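Local atomic coordinates of putative uncharacterized protein (Dictyostelium purpureum, PDB entry 4R12), a protein that probably serves as an essential subunit of gamma-secretase, the complex that cleaves Notch receptors and the amyloid-beta precursor protein within the membrane. Residues A240-L245 / P460-S465; L219-T224 / Y500-I505; S246-L251 / F265-A270. All blocks are in the same frame, centred on the assembly; numbering follows the deposited sequence.

Contact 1 of 3, residues A240-L245 / P460-S465; sequences ATVTLL and PCFTSS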
ATOM      1  N   ALA A 240      10.409   1.464   1.329  1.00 19.69           N
ATOM      2  CA  ALA A 240      10.830   0.090   1.591  1.00 20.46           C
ATOM      3  C   ALA A 240      10.638  -0.836   0.383  1.00 19.98           C
ATOM      4  O   ALA A 240      11.484  -1.692   0.110  1.00 20.30           O
ATOM      5  CB  ALA A 240      10.081  -0.489   2.828  1.00 20.65           C
ATOM      6  N   THR A 241       9.540  -0.667  -0.347  1.00 20.55           N
ATOM      7  CA  THR A 241       9.345  -1.473  -1.553  1.00 20.60           C
ATOM      8  C   THR A 241      10.487  -1.273  -2.560  1.00 21.03           C
ATOM      9  O   THR A 241      11.029  -2.241  -3.100  1.00 19.23           O
ATOM     10  CB  THR A 241       8.001  -1.151  -2.221  1.00 21.53           C
ATOM     11  OG1 THR A 241       6.948  -1.370  -1.271  1.00 21.73           O
ATOM     12  CG2 THR A 241       7.788  -2.042  -3.449  1.00 20.02           C
ATOM     13  N   VAL A 242      10.861  -0.019  -2.798  1.00 20.32           N
ATOM     14  CA  VAL A 242      11.999   0.288  -3.670  1.00 20.05           C
ATOM     15  C   VAL A 242      13.284  -0.326  -3.129  1.00 19.94           C
ATOM     16  O   VAL A 242      14.109  -0.903  -3.877  1.00 21.82           O
ATOM     17  CB  VAL A 242      12.183   1.815  -3.809  1.00 19.97           C
ATOM     18  CG1 VAL A 242      13.491   2.143  -4.514  1.00 20.69           C
ATOM     19  CG2 VAL A 242      11.011   2.414  -4.572  1.00 19.92           C
ATOM     20  N   THR A 243      13.460  -0.179  -1.822  1.00 20.77           N
ATOM     21  CA  THR A 243      14.629  -0.714  -1.132  1.00 20.24           C
ATOM     22  C   THR A 243      14.768  -2.208  -1.360  1.00 20.31           C
ATOM     23  O   THR A 243      15.812  -2.680  -1.827  1.00 20.97           O
ATOM     24  CB  THR A 243      14.549  -0.447   0.390  1.00 19.63           C
ATOM     25  OG1 THR A 243      14.544   0.966   0.637  1.00 20.70           O
ATOM     26  CG2 THR A 243      15.755  -1.080   1.105  1.00 19.64           C
ATOM     27  N   LEU A 244      13.718  -2.963  -1.040  1.00 20.74           N
ATOM     28  CA  LEU A 244      13.815  -4.424  -1.133  1.00 21.00           C
ATOM     29  C   LEU A 244      13.969  -4.910  -2.578  1.00 21.80           C
ATOM     30  O   LEU A 244      14.747  -5.835  -2.845  1.00 22.23           O
ATOM     31  CB  LEU A 244      12.608  -5.089  -0.485  1.00 22.04           C
ATOM     32  CG  LEU A 244      12.765  -6.604  -0.335  1.00 23.14           C
ATOM     33  CD1 LEU A 244      14.082  -6.930   0.399  1.00 22.07           C
ATOM     34  CD2 LEU A 244      11.567  -7.179   0.429  1.00 23.39           C
ATOM     35  N   LEU A 245      13.262  -4.293  -3.520  1.00 20.98           N
ATOM     36  CA  LEU A 245      13.498  -4.638  -4.923  1.00 21.18           C
ATOM     37  C   LEU A 245      14.942  -4.324  -5.331  1.00 21.35           C
ATOM     38  O   LEU A 245      15.545  -5.085  -6.096  1.00 22.86           O
ATOM     39  CB  LEU A 245      12.507  -3.919  -5.867  1.00 21.19           C
ATOM     40  CG  LEU A 245      11.065  -4.439  -5.772  1.00 21.08           C
ATOM     41  CD1 LEU A 245      10.092  -3.471  -6.469  1.00 21.65           C
ATOM     42  CD2 LEU A 245      10.947  -5.837  -6.401  1.00 21.53           C
ATOM     43  N   PRO A 460      12.302   7.171  -8.123  1.00 22.70           N
ATOM     44  CA  PRO A 460      11.274   8.115  -8.583  1.00 23.51           C
ATOM     45  C   PRO A 460      10.058   7.427  -9.193  1.00 23.21           C
ATOM     46  O   PRO A 460       8.956   7.986  -9.114  1.00 22.99           O
ATOM     47  CB  PRO A 460      11.993   8.961  -9.654  1.00 27.03           C
ATOM     48  CG  PRO A 460      13.306   8.360  -9.866  1.00 28.61           C
ATOM     49  CD  PRO A 460      13.520   7.207  -8.960  1.00 24.54           C
ATOM     50  N   CYS A 461      10.242   6.238  -9.773  1.00 23.42           N
ATOM     51  CA  CYS A 461       9.108   5.503 -10.333  1.00 25.98           C
ATOM     52  C   CYS A 461       8.033   5.179  -9.274  1.00 25.82           C
ATOM     53  O   CYS A 461       6.838   5.283  -9.553  1.00 24.90           O
ATOM     54  CB  CYS A 461       9.582   4.208 -10.996  1.00 23.84           C
ATOM     55  SG  CYS A 461       8.268   3.309 -11.843  1.00 24.96           S
ATOM     56  N   PHE A 462       8.443   4.781  -8.070  1.00 24.05           N
ATOM     57  CA  PHE A 462       7.460   4.419  -7.055  1.00 22.40           C
ATOM     58  C   PHE A 462       7.135   5.550  -6.075  1.00 22.61           C
ATOM     59  O   PHE A 462       6.185   5.427  -5.298  1.00 23.95           O
ATOM     60  CB  PHE A 462       7.916   3.181  -6.272  1.00 20.92           C
ATOM     61  CG  PHE A 462       7.732   1.866  -7.014  1.00 22.66           C
ATOM     62  CD1 PHE A 462       7.408   1.843  -8.356  1.00 21.96           C
ATOM     63  CD2 PHE A 462       7.871   0.648  -6.341  1.00 22.11           C
ATOM     64  CE1 PHE A 462       7.216   0.635  -9.034  1.00 24.08           C
ATOM     65  CE2 PHE A 462       7.696  -0.570  -7.008  1.00 21.76           C
ATOM     66  CZ  PHE A 462       7.356  -0.565  -8.368  1.00 23.71           C
ATOM     67  N   THR A 463       7.865   6.663  -6.113  1.00 22.00           N
ATOM     68  CA  THR A 463       7.560   7.753  -5.172  1.00 20.84           C
ATOM     69  C   THR A 463       7.114   9.053  -5.840  1.00 23.37           C
ATOM     70  O   THR A 463       6.717   9.995  -5.146  1.00 24.02           O
ATOM     71  CB  THR A 463       8.774   8.075  -4.247  1.00 23.31           C
ATOM     72  OG1 THR A 463       9.877   8.564  -5.019  1.00 24.72           O
ATOM     73  CG2 THR A 463       9.206   6.854  -3.492  1.00 22.37           C
ATOM     74  N   SER A 464       7.182   9.109  -7.176  1.00 23.23           N
ATOM     75  CA  SER A 464       6.800  10.320  -7.921  1.00 25.54           C
ATOM     76  C   SER A 464       5.943  10.081  -9.158  1.00 25.11           C
ATOM     77  O   SER A 464       4.902  10.716  -9.338  1.00 25.56           O
ATOM     78  CB  SER A 464       8.055  11.096  -8.372  1.00 27.64           C
ATOM     79  OG  SER A 464       8.594  11.858  -7.312  1.00 33.88           O
ATOM     80  N   SER A 465       6.411   9.213 -10.053  1.00 23.87           N
ATOM     81  CA  SER A 465       5.779   9.060 -11.369  1.00 25.33           C
ATOM     82  C   SER A 465       6.064   7.666 -11.915  1.00 23.94           C
ATOM     83  O   SER A 465       7.199   7.344 -12.241  1.00 23.48           O
ATOM     84  CB  SER A 465       6.278  10.134 -12.345  1.00 27.85           C
ATOM     85  OG  SER A 465       5.595  10.043 -13.585  1.00 29.19           O
TER
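Phe462, near the C-terminal end of helix 452-463, reaches across to Thr241, Val242 and Leu245 on helix 234-252. Phe462 CB starts the contact, 3.6 Å from Val242 CG2. The same methyl also touches Phe462 CG and CD2, the two side chains running past each other in opposite directions. The first torsion (chi1 -77°) sets CG anti to the carbonyl carbon, which brings the CD2-CE2 side of the ring against the other helix. Thr241 CG2 lies 4.0 Å from Phe462 CD2 and 3.9 Å from Phe462 CE2, near the ring plane at its edge, while the threonine hydroxyl is occupied by Ser237 O within its own helix. Threonine suits the place because it offers carbon to the ring and keeps its oxygen paired.

Helix 234-252 belongs to the large lobe, which has the fold of the zinc exopeptidases, and Phe462 brings a segment more than 200 residues later in sequence against it. Phe462 CE2 also meets Leu245 CD1 at 3.8 Å, an oblique approach by a branched chain crossing the phenylalanine at about a right angle. Elsewhere the ring meets Phe484 edge-to-face. Just past Phe462 the helix ends, and Pro460 O accepts both Ser464 N and Ser465 N.

Contact 2 of 3, residues L219-T224 / Y500-I505; sequences LPFDTT and YETKLI
Phe221, in the loop at the C-terminal end of strand 214-220, packs against Thr502 and Ile505 in the first turns of helix 500-512. In M28 aminopeptidases, the relatives of the nicastrin large lobe, the zinc ligands gather at such strand ends, and Phe221 probably lies close to the corresponding region.

The ring is placed by a first torsion of 74°, which sets CG between the backbone N and the carbonyl carbon, the crowded position, and leaves the CD1, CE1 and CZ atoms of the ring against Ile505 and Thr502. Ile505 CD1 comes in obliquely, 3.4 Å from Phe221 CD1 and 3.8 Å from Phe221 CE1, a snug fit. Ile505 manages it because its CG1-CD1 arm is fully extended (chi2 171°), so a slim methyl rather than the branched base reaches the aromatic carbons.

Thr502 comes in at the ring's edge, in its plane. Thr502 OG1 is 3.7 Å from Phe221 CE1 and 3.8 Å from Phe221 CZ, and the two side chains cross at about a right angle. Phe267 and Asn269 also touch the ring, while Thr241 packs on Phe221 CB, and backbone bonding of Phe221 to Trp268 ties its base to the neighbouring strand 262-268. Next in the chain, Asp222 turns elsewhere, its OD1 and OD2 accepting Glu271 N and Arg272 N. Cut back to an alanine, the Phe221 position would probably open a gap beside Ile505 CD1 and leave the Thr502 hydroxyl without its aromatic edge.

Hydrocarbon contact thus dominates, but the hydroxyl oxygen beside the ring hydrogens, which carry slight positive charge, is likely to be mildly favourable electrostatically, a polar atom tolerated in a buried place.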
ATOM      1  N   LEU A 219       7.834  -7.291   3.535  1.00 23.02           N
ATOM      2  CA  LEU A 219       7.310  -5.962   3.799  1.00 20.56           C
ATOM      3  C   LEU A 219       5.869  -5.891   3.316  1.00 22.72           C
ATOM      4  O   LEU A 219       5.447  -6.688   2.463  1.00 22.73           O
ATOM      5  CB  LEU A 219       8.154  -4.876   3.115  1.00 20.89           C
ATOM      6  CG  LEU A 219       8.409  -4.920   1.603  1.00 22.92           C
ATOM      7  CD1 LEU A 219       7.202  -4.436   0.780  1.00 21.72           C
ATOM      8  CD2 LEU A 219       9.658  -4.086   1.267  1.00 21.15           C
ATOM      9  N   PRO A 220       5.107  -4.939   3.864  1.00 23.49           N
ATOM     10  CA  PRO A 220       3.775  -4.635   3.340  1.00 23.58           C
ATOM     11  C   PRO A 220       3.892  -3.597   2.228  1.00 21.82           C
ATOM     12  O   PRO A 220       4.399  -2.512   2.494  1.00 22.79           O
ATOM     13  CB  PRO A 220       3.045  -4.072   4.568  1.00 23.97           C
ATOM     14  CG  PRO A 220       4.141  -3.390   5.354  1.00 22.39           C
ATOM     15  CD  PRO A 220       5.406  -4.193   5.104  1.00 22.11           C
ATOM     16  N   PHE A 221       3.482  -3.903   1.001  1.00 19.54           N
ATOM     17  CA  PHE A 221       3.666  -2.892  -0.048  1.00 20.05           C
ATOM     18  C   PHE A 221       2.420  -2.039  -0.315  1.00 19.78           C
ATOM     19  O   PHE A 221       2.520  -0.996  -0.980  1.00 19.00           O
ATOM     20  CB  PHE A 221       4.172  -3.523  -1.363  1.00 19.55           C
ATOM     21  CG  PHE A 221       3.137  -4.302  -2.151  1.00 22.90           C
ATOM     22  CD1 PHE A 221       2.380  -3.681  -3.155  1.00 23.17           C
ATOM     23  CD2 PHE A 221       2.987  -5.670  -1.960  1.00 33.03           C
ATOM     24  CE1 PHE A 221       1.467  -4.404  -3.908  1.00 32.57           C
ATOM     25  CE2 PHE A 221       2.078  -6.398  -2.708  1.00 36.06           C
ATOM     26  CZ  PHE A 221       1.317  -5.765  -3.689  1.00 29.66           C
ATOM     27  N   ASP A 222       1.265  -2.425   0.212  1.00 22.96           N
ATOM     28  CA  ASP A 222       0.074  -1.612  -0.027  1.00 22.75           C
ATOM     29  C   ASP A 222       0.064  -0.382   0.887  1.00 23.37           C
ATOM     30  O   ASP A 222       0.746  -0.342   1.920  1.00 21.69           O
ATOM     31  CB  ASP A 222      -1.214  -2.432   0.155  1.00 21.05           C
ATOM     32  CG  ASP A 222      -1.414  -2.916   1.579  1.00 23.52           C
ATOM     33  OD1 ASP A 222      -0.483  -3.526   2.138  1.00 23.32           O
ATOM     34  OD2 ASP A 222      -2.508  -2.684   2.144  1.00 24.52           O
ATOM     35  N   THR A 223      -0.692   0.631   0.472  1.00 22.55           N
ATOM     36  CA  THR A 223      -0.702   1.919   1.145  1.00 22.46           C
ATOM     37  C   THR A 223      -2.124   2.393   1.403  1.00 24.37           C
ATOM     38  O   THR A 223      -3.093   1.754   0.973  1.00 24.17           O
ATOM     39  CB  THR A 223       0.011   2.985   0.308  1.00 23.01           C
ATOM     40  OG1 THR A 223      -0.552   2.971  -1.008  1.00 23.37           O
ATOM     41  CG2 THR A 223       1.523   2.705   0.232  1.00 21.91           C
ATOM     42  N   THR A 224      -2.252   3.524   2.092  1.00 23.71           N
ATOM     43  CA  THR A 224      -3.569   4.116   2.339  1.00 24.98           C
ATOM     44  C   THR A 224      -3.529   5.619   2.157  1.00 22.34           C
ATOM     45  O   THR A 224      -2.467   6.228   2.174  1.00 23.01           O
ATOM     46  CB  THR A 224      -4.091   3.830   3.757  1.00 24.20           C
ATOM     47  OG1 THR A 224      -3.099   4.221   4.721  1.00 25.97           O
ATOM     48  CG2 THR A 224      -4.426   2.360   3.926  1.00 26.31           C
ATOM     49  N   TYR A 500      -2.372  -1.875 -11.732  1.00 26.67           N
ATOM     50  CA  TYR A 500      -1.108  -1.784 -12.455  1.00 26.26           C
ATOM     51  C   TYR A 500       0.074  -1.984 -11.527  1.00 25.70           C
ATOM     52  O   TYR A 500       1.007  -2.711 -11.854  1.00 24.24           O
ATOM     53  CB  TYR A 500      -1.003  -0.426 -13.148  1.00 26.33           C
ATOM     54  CG  TYR A 500       0.256  -0.257 -13.976  1.00 28.31           C
ATOM     55  CD1 TYR A 500       0.316  -0.723 -15.283  1.00 29.59           C
ATOM     56  CD2 TYR A 500       1.379   0.374 -13.449  1.00 25.68           C
ATOM     57  CE1 TYR A 500       1.471  -0.578 -16.054  1.00 29.30           C
ATOM     58  CE2 TYR A 500       2.534   0.538 -14.209  1.00 26.84           C
ATOM     59  CZ  TYR A 500       2.574   0.054 -15.512  1.00 29.79           C
ATOM     60  OH  TYR A 500       3.722   0.208 -16.277  1.00 29.82           O
ATOM     61  N   GLU A 501       0.013  -1.337 -10.364  1.00 24.04           N
ATOM     62  CA  GLU A 501       1.107  -1.376  -9.400  1.00 24.73           C
ATOM     63  C   GLU A 501       1.477  -2.795  -8.961  1.00 23.58           C
ATOM     64  O   GLU A 501       2.663  -3.111  -8.862  1.00 22.27           O
ATOM     65  CB  GLU A 501       0.758  -0.528  -8.174  1.00 24.33           C
ATOM     66  CG  GLU A 501       1.043   0.955  -8.344  1.00 29.63           C
ATOM     67  CD  GLU A 501       0.001   1.687  -9.186  1.00 23.47           C
ATOM     68  OE1 GLU A 501       0.264   2.863  -9.538  1.00 24.60           O
ATOM     69  OE2 GLU A 501      -1.065   1.101  -9.487  1.00 25.93           O
ATOM     70  N   THR A 502       0.481  -3.639  -8.698  1.00 23.11           N
ATOM     71  CA  THR A 502       0.735  -5.033  -8.347  1.00 22.20           C
ATOM     72  C   THR A 502       1.314  -5.833  -9.514  1.00 24.65           C
ATOM     73  O   THR A 502       2.270  -6.581  -9.342  1.00 23.71           O
ATOM     74  CB  THR A 502      -0.554  -5.735  -7.849  1.00 24.25           C
ATOM     75  OG1 THR A 502      -0.962  -5.141  -6.617  1.00 24.54           O
ATOM     76  CG2 THR A 502      -0.310  -7.213  -7.593  1.00 25.20           C
ATOM     77  N   LYS A 503       0.732  -5.676 -10.697  1.00 23.98           N
ATOM     78  CA  LYS A 503       1.258  -6.360 -11.880  1.00 23.90           C
ATOM     79  C   LYS A 503       2.705  -5.956 -12.172  1.00 24.30           C
ATOM     80  O   LYS A 503       3.545  -6.809 -12.494  1.00 25.58           O
ATOM     81  CB  LYS A 503       0.380  -6.066 -13.080  1.00 26.06           C
ATOM     82  CG  LYS A 503      -1.042  -6.575 -12.939  1.00 26.52           C
ATOM     83  CD  LYS A 503      -1.868  -6.245 -14.183  1.00 31.49           C
ATOM     84  CE  LYS A 503      -3.105  -7.129 -14.242  1.00 33.09           C
ATOM     85  NZ  LYS A 503      -4.375  -6.365 -14.156  1.00 37.66           N
ATOM     86  N   LEU A 504       3.000  -4.662 -12.051  1.00 23.39           N
ATOM     87  CA  LEU A 504       4.376  -4.186 -12.255  1.00 24.64           C
ATOM     88  C   LEU A 504       5.351  -4.789 -11.243  1.00 24.49           C
ATOM     89  O   LEU A 504       6.423  -5.299 -11.624  1.00 23.40           O
ATOM     90  CB  LEU A 504       4.438  -2.654 -12.189  1.00 24.47           C
ATOM     91  CG  LEU A 504       5.827  -2.016 -12.323  1.00 24.40           C
ATOM     92  CD1 LEU A 504       6.559  -2.514 -13.577  1.00 24.67           C
ATOM     93  CD2 LEU A 504       5.733  -0.500 -12.350  1.00 24.80           C
ATOM     94  N   ILE A 505       5.007  -4.729  -9.954  1.00 22.49           N
ATOM     95  CA  ILE A 505       5.871  -5.343  -8.941  1.00 23.47           C
ATOM     96  C   ILE A 505       6.072  -6.836  -9.257  1.00 22.53           C
ATOM     97  O   ILE A 505       7.192  -7.345  -9.213  1.00 24.02           O
ATOM     98  CB  ILE A 505       5.304  -5.169  -7.511  1.00 22.05           C
ATOM     99  CG1 ILE A 505       5.359  -3.697  -7.077  1.00 22.68           C
ATOM    100  CG2 ILE A 505       6.066  -6.011  -6.515  1.00 23.20           C
ATOM    101  CD1 ILE A 505       4.618  -3.428  -5.753  1.00 22.60           C
TER

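Contact 3 of 3, residues S246-L251 / F265-A270; sequences SVIKSL and FAFWNA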
ATOM      1  N   SER A 246      15.498  -3.226  -4.820  1.00 21.16           N
ATOM      2  CA  SER A 246      16.864  -2.835  -5.176  1.00 22.98           C
ATOM      3  C   SER A 246      17.896  -3.755  -4.495  1.00 23.07           C
ATOM      4  O   SER A 246      18.948  -4.061  -5.067  1.00 23.48           O
ATOM      5  CB  SER A 246      17.119  -1.368  -4.817  1.00 22.66           C
ATOM      6  OG  SER A 246      16.196  -0.526  -5.506  1.00 21.56           O
ATOM      7  N   VAL A 247      17.575  -4.206  -3.289  1.00 21.04           N
ATOM      8  CA  VAL A 247      18.350  -5.238  -2.611  1.00 22.66           C
ATOM      9  C   VAL A 247      18.378  -6.526  -3.445  1.00 22.57           C
ATOM     10  O   VAL A 247      19.426  -7.127  -3.653  1.00 22.24           O
ATOM     11  CB  VAL A 247      17.766  -5.535  -1.204  1.00 22.12           C
ATOM     12  CG1 VAL A 247      18.265  -6.884  -0.673  1.00 22.11           C
ATOM     13  CG2 VAL A 247      18.124  -4.408  -0.224  1.00 20.25           C
ATOM     14  N   ILE A 248      17.206  -6.942  -3.915  1.00 21.64           N
ATOM     15  CA  ILE A 248      17.060  -8.153  -4.728  1.00 22.08           C
ATOM     16  C   ILE A 248      17.840  -7.996  -6.042  1.00 24.23           C
ATOM     17  O   ILE A 248      18.611  -8.881  -6.443  1.00 25.02           O
ATOM     18  CB  ILE A 248      15.567  -8.452  -4.989  1.00 22.10           C
ATOM     19  CG1 ILE A 248      14.895  -8.854  -3.670  1.00 22.07           C
ATOM     20  CG2 ILE A 248      15.403  -9.573  -6.002  1.00 23.99           C
ATOM     21  CD1 ILE A 248      13.401  -8.900  -3.713  1.00 21.76           C
ATOM     22  N   LYS A 249      17.701  -6.846  -6.687  1.00 24.28           N
ATOM     23  CA  LYS A 249      18.472  -6.612  -7.901  1.00 24.01           C
ATOM     24  C   LYS A 249      19.985  -6.673  -7.627  1.00 26.03           C
ATOM     25  O   LYS A 249      20.758  -7.209  -8.434  1.00 26.17           O
ATOM     26  CB  LYS A 249      18.104  -5.263  -8.523  1.00 24.32           C
ATOM     27  CG  LYS A 249      18.864  -4.960  -9.826  1.00 24.68           C
ATOM     28  CD  LYS A 249      18.312  -5.778 -11.013  1.00 25.62           C
ATOM     29  CE  LYS A 249      19.025  -5.389 -12.326  1.00 30.31           C
ATOM     30  NZ  LYS A 249      18.643  -6.292 -13.444  1.00 30.40           N
ATOM     31  N   SER A 250      20.402  -6.134  -6.485  1.00 24.57           N
ATOM     32  CA  SER A 250      21.821  -6.136  -6.142  1.00 25.29           C
ATOM     33  C   SER A 250      22.297  -7.558  -5.837  1.00 28.29           C
ATOM     34  O   SER A 250      23.390  -7.955  -6.237  1.00 29.37           O
ATOM     35  CB  SER A 250      22.090  -5.205  -4.963  1.00 24.51           C
ATOM     36  OG  SER A 250      21.657  -3.886  -5.272  1.00 23.55           O
ATOM     37  N   LEU A 251      21.473  -8.325  -5.132  1.00 24.42           N
ATOM     38  CA  LEU A 251      21.808  -9.707  -4.816  1.00 25.44           C
ATOM     39  C   LEU A 251      21.773 -10.600  -6.050  1.00 27.32           C
ATOM     40  O   LEU A 251      22.411 -11.647  -6.063  1.00 28.43           O
ATOM     41  CB  LEU A 251      20.864 -10.265  -3.749  1.00 25.40           C
ATOM     42  CG  LEU A 251      21.097  -9.704  -2.344  1.00 24.69           C
ATOM     43  CD1 LEU A 251      20.048 -10.226  -1.352  1.00 25.62           C
ATOM     44  CD2 LEU A 251      22.506 -10.040  -1.873  1.00 26.20           C
ATOM     45  N   PHE A 265      11.789 -13.746  -0.479  1.00 25.54           N
ATOM     46  CA  PHE A 265      11.377 -12.353  -0.376  1.00 24.57           C
ATOM     47  C   PHE A 265       9.873 -12.299  -0.523  1.00 24.31           C
ATOM     48  O   PHE A 265       9.323 -12.902  -1.454  1.00 24.27           O
ATOM     49  CB  PHE A 265      12.057 -11.494  -1.454  1.00 24.45           C
ATOM     50  CG  PHE A 265      13.559 -11.633  -1.484  1.00 24.71           C
ATOM     51  CD1 PHE A 265      14.357 -10.862  -0.648  1.00 25.78           C
ATOM     52  CD2 PHE A 265      14.165 -12.537  -2.335  1.00 25.69           C
ATOM     53  CE1 PHE A 265      15.735 -10.987  -0.668  1.00 25.10           C
ATOM     54  CE2 PHE A 265      15.549 -12.670  -2.365  1.00 25.61           C
ATOM     55  CZ  PHE A 265      16.329 -11.891  -1.525  1.00 26.90           C
ATOM     56  N   ALA A 266       9.187 -11.597   0.370  1.00 23.92           N
ATOM     57  CA  ALA A 266       7.727 -11.521   0.245  1.00 24.53           C
ATOM     58  C   ALA A 266       7.218 -10.084   0.283  1.00 24.15           C
ATOM     59  O   ALA A 266       7.595  -9.296   1.158  1.00 23.30           O
ATOM     60  CB  ALA A 266       7.036 -12.368   1.350  1.00 25.38           C
ATOM     61  N   PHE A 267       6.359  -9.755  -0.682  1.00 23.77           N
ATOM     62  CA  PHE A 267       5.715  -8.452  -0.760  1.00 22.32           C
ATOM     63  C   PHE A 267       4.226  -8.634  -0.484  1.00 25.00           C
ATOM     64  O   PHE A 267       3.495  -9.068  -1.380  1.00 23.92           O
ATOM     65  CB  PHE A 267       5.920  -7.817  -2.152  1.00 23.21           C
ATOM     66  CG  PHE A 267       7.364  -7.483  -2.472  1.00 22.28           C
ATOM     67  CD1 PHE A 267       8.282  -8.482  -2.773  1.00 23.95           C
ATOM     68  CD2 PHE A 267       7.795  -6.164  -2.475  1.00 21.97           C
ATOM     69  CE1 PHE A 267       9.606  -8.163  -3.064  1.00 22.35           C
ATOM     70  CE2 PHE A 267       9.119  -5.839  -2.769  1.00 22.80           C
ATOM     71  CZ  PHE A 267      10.019  -6.831  -3.073  1.00 21.55           C
ATOM     72  N   TRP A 268       3.786  -8.338   0.744  1.00 23.01           N
ATOM     73  CA  TRP A 268       2.410  -8.641   1.170  1.00 23.05           C
ATOM     74  C   TRP A 268       1.463  -7.542   0.721  1.00 23.12           C
ATOM     75  O   TRP A 268       1.758  -6.357   0.897  1.00 21.17           O
ATOM     76  CB  TRP A 268       2.291  -8.798   2.701  1.00 22.83           C
ATOM     77  CG  TRP A 268       3.170  -9.828   3.319  1.00 25.29           C
ATOM     78  CD1 TRP A 268       4.069  -9.630   4.333  1.00 25.24           C
ATOM     79  CD2 TRP A 268       3.243 -11.221   2.982  1.00 25.44           C
ATOM     80  NE1 TRP A 268       4.696 -10.814   4.644  1.00 25.74           N
ATOM     81  CE2 TRP A 268       4.211 -11.805   3.825  1.00 27.70           C
ATOM     82  CE3 TRP A 268       2.584 -12.033   2.048  1.00 25.18           C
ATOM     83  CZ2 TRP A 268       4.533 -13.160   3.766  1.00 33.78           C
ATOM     84  CZ3 TRP A 268       2.912 -13.377   1.994  1.00 41.69           C
ATOM     85  CH2 TRP A 268       3.877 -13.923   2.843  1.00 37.09           C
ATOM     86  N   ASN A 269       0.320  -7.930   0.158  1.00 24.34           N
ATOM     87  CA  ASN A 269      -0.677  -6.957  -0.272  1.00 25.29           C
ATOM     88  C   ASN A 269      -1.834  -6.897   0.729  1.00 24.76           C
ATOM     89  O   ASN A 269      -2.054  -7.843   1.479  1.00 24.63           O
ATOM     90  CB  ASN A 269      -1.195  -7.312  -1.665  1.00 24.25           C
ATOM     91  CG  ASN A 269      -1.741  -6.106  -2.414  1.00 24.48           C
ATOM     92  OD1 ASN A 269      -1.992  -5.051  -1.822  1.00 25.61           O
ATOM     93  ND2 ASN A 269      -1.952  -6.267  -3.728  1.00 25.09           N
ATOM     94  N   ALA A 270      -2.545  -5.774   0.729  1.00 22.30           N
ATOM     95  CA  ALA A 270      -3.727  -5.535   1.562  1.00 24.14           C
ATOM     96  C   ALA A 270      -3.461  -5.681   3.072  1.00 26.19           C
ATOM     97  O   ALA A 270      -4.378  -5.927   3.864  1.00 26.61           O
ATOM     98  CB  ALA A 270      -4.875  -6.459   1.111  1.00 23.76           C
TER
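Ile248 and Leu251 of helix 234-252 pack on Phe265 and Phe267 of strand 262-268, a helix-on-sheet contact in the interior of the large lobe. The helix links strand 214-220 to its parallel neighbour 262-268, giving the beta-alpha-beta crossover expected of a zinc-exopeptidase fold. Helix 246-251 and strand 265-268 accordingly run nearly antiparallel, at 158°, with their axes 11.2 Å apart, a spacing that large apolar residues fill.

Ile248 does most of the work. Ile248 CG1 sits almost squarely over the Phe265 ring, 3.6 Å from the centroid and 9° off the normal, a CH-pi contact. A first torsion of -68°, with CG1 anti to the carbonyl carbon, puts it there, and the extended chain carries Ile248 CD1 on to the root of the ring, 3.5 Å from Phe265 CG, the two side chains running in opposite directions. Ile248 CD1 also touches the edge of the second ring, lying in its plane 3.9 Å from Phe267 CE1. Leu251, one turn on, adds CD1 at the far rim of Phe265, 4.1 Å from CZ. Beyond the pair of segments, Leu509 and Ile512 of helix 500-512 also meet Ile248.

The helix contains a polar feature of its own. Ser246 O is gripped by Ser250 N at 2.9 Å and by Ser250 OG at 2.7 Å, from opposite faces of the carbonyl plane, while Ser250 OG also bonds Asp451 N.

Across the interface itself the attraction is dispersion and the weak pull of polarised C-H groups on a pi cloud, so its strength depends on close shape fit: Ile248 CG1 over the Phe265 face, with CD1 at the Phe267 edge.

All three contacts lie in the core; every touching residue is buried. Contacts 1 and 3 use successive turns of helix 234-252, while contacts 2 and 3 reach neighbouring strands, 214-220 and 262-268, joined where Leu219 O lies 2.9 Å from Trp268 N, a probable hydrogen bond. Each is built round phenylalanine, yet differently: contact 3 sets an aliphatic arm over a ring face, contact 1 lays methyls at an edge and obliquely, and contact 2, in the loop beyond the strand, admits a hydroxyl oxygen. Phe267 links the set, since Leu245 CD2 of contact 1 packs on Phe267 CZ at 3.6 Å and Phe221 of contact 2 touches it too.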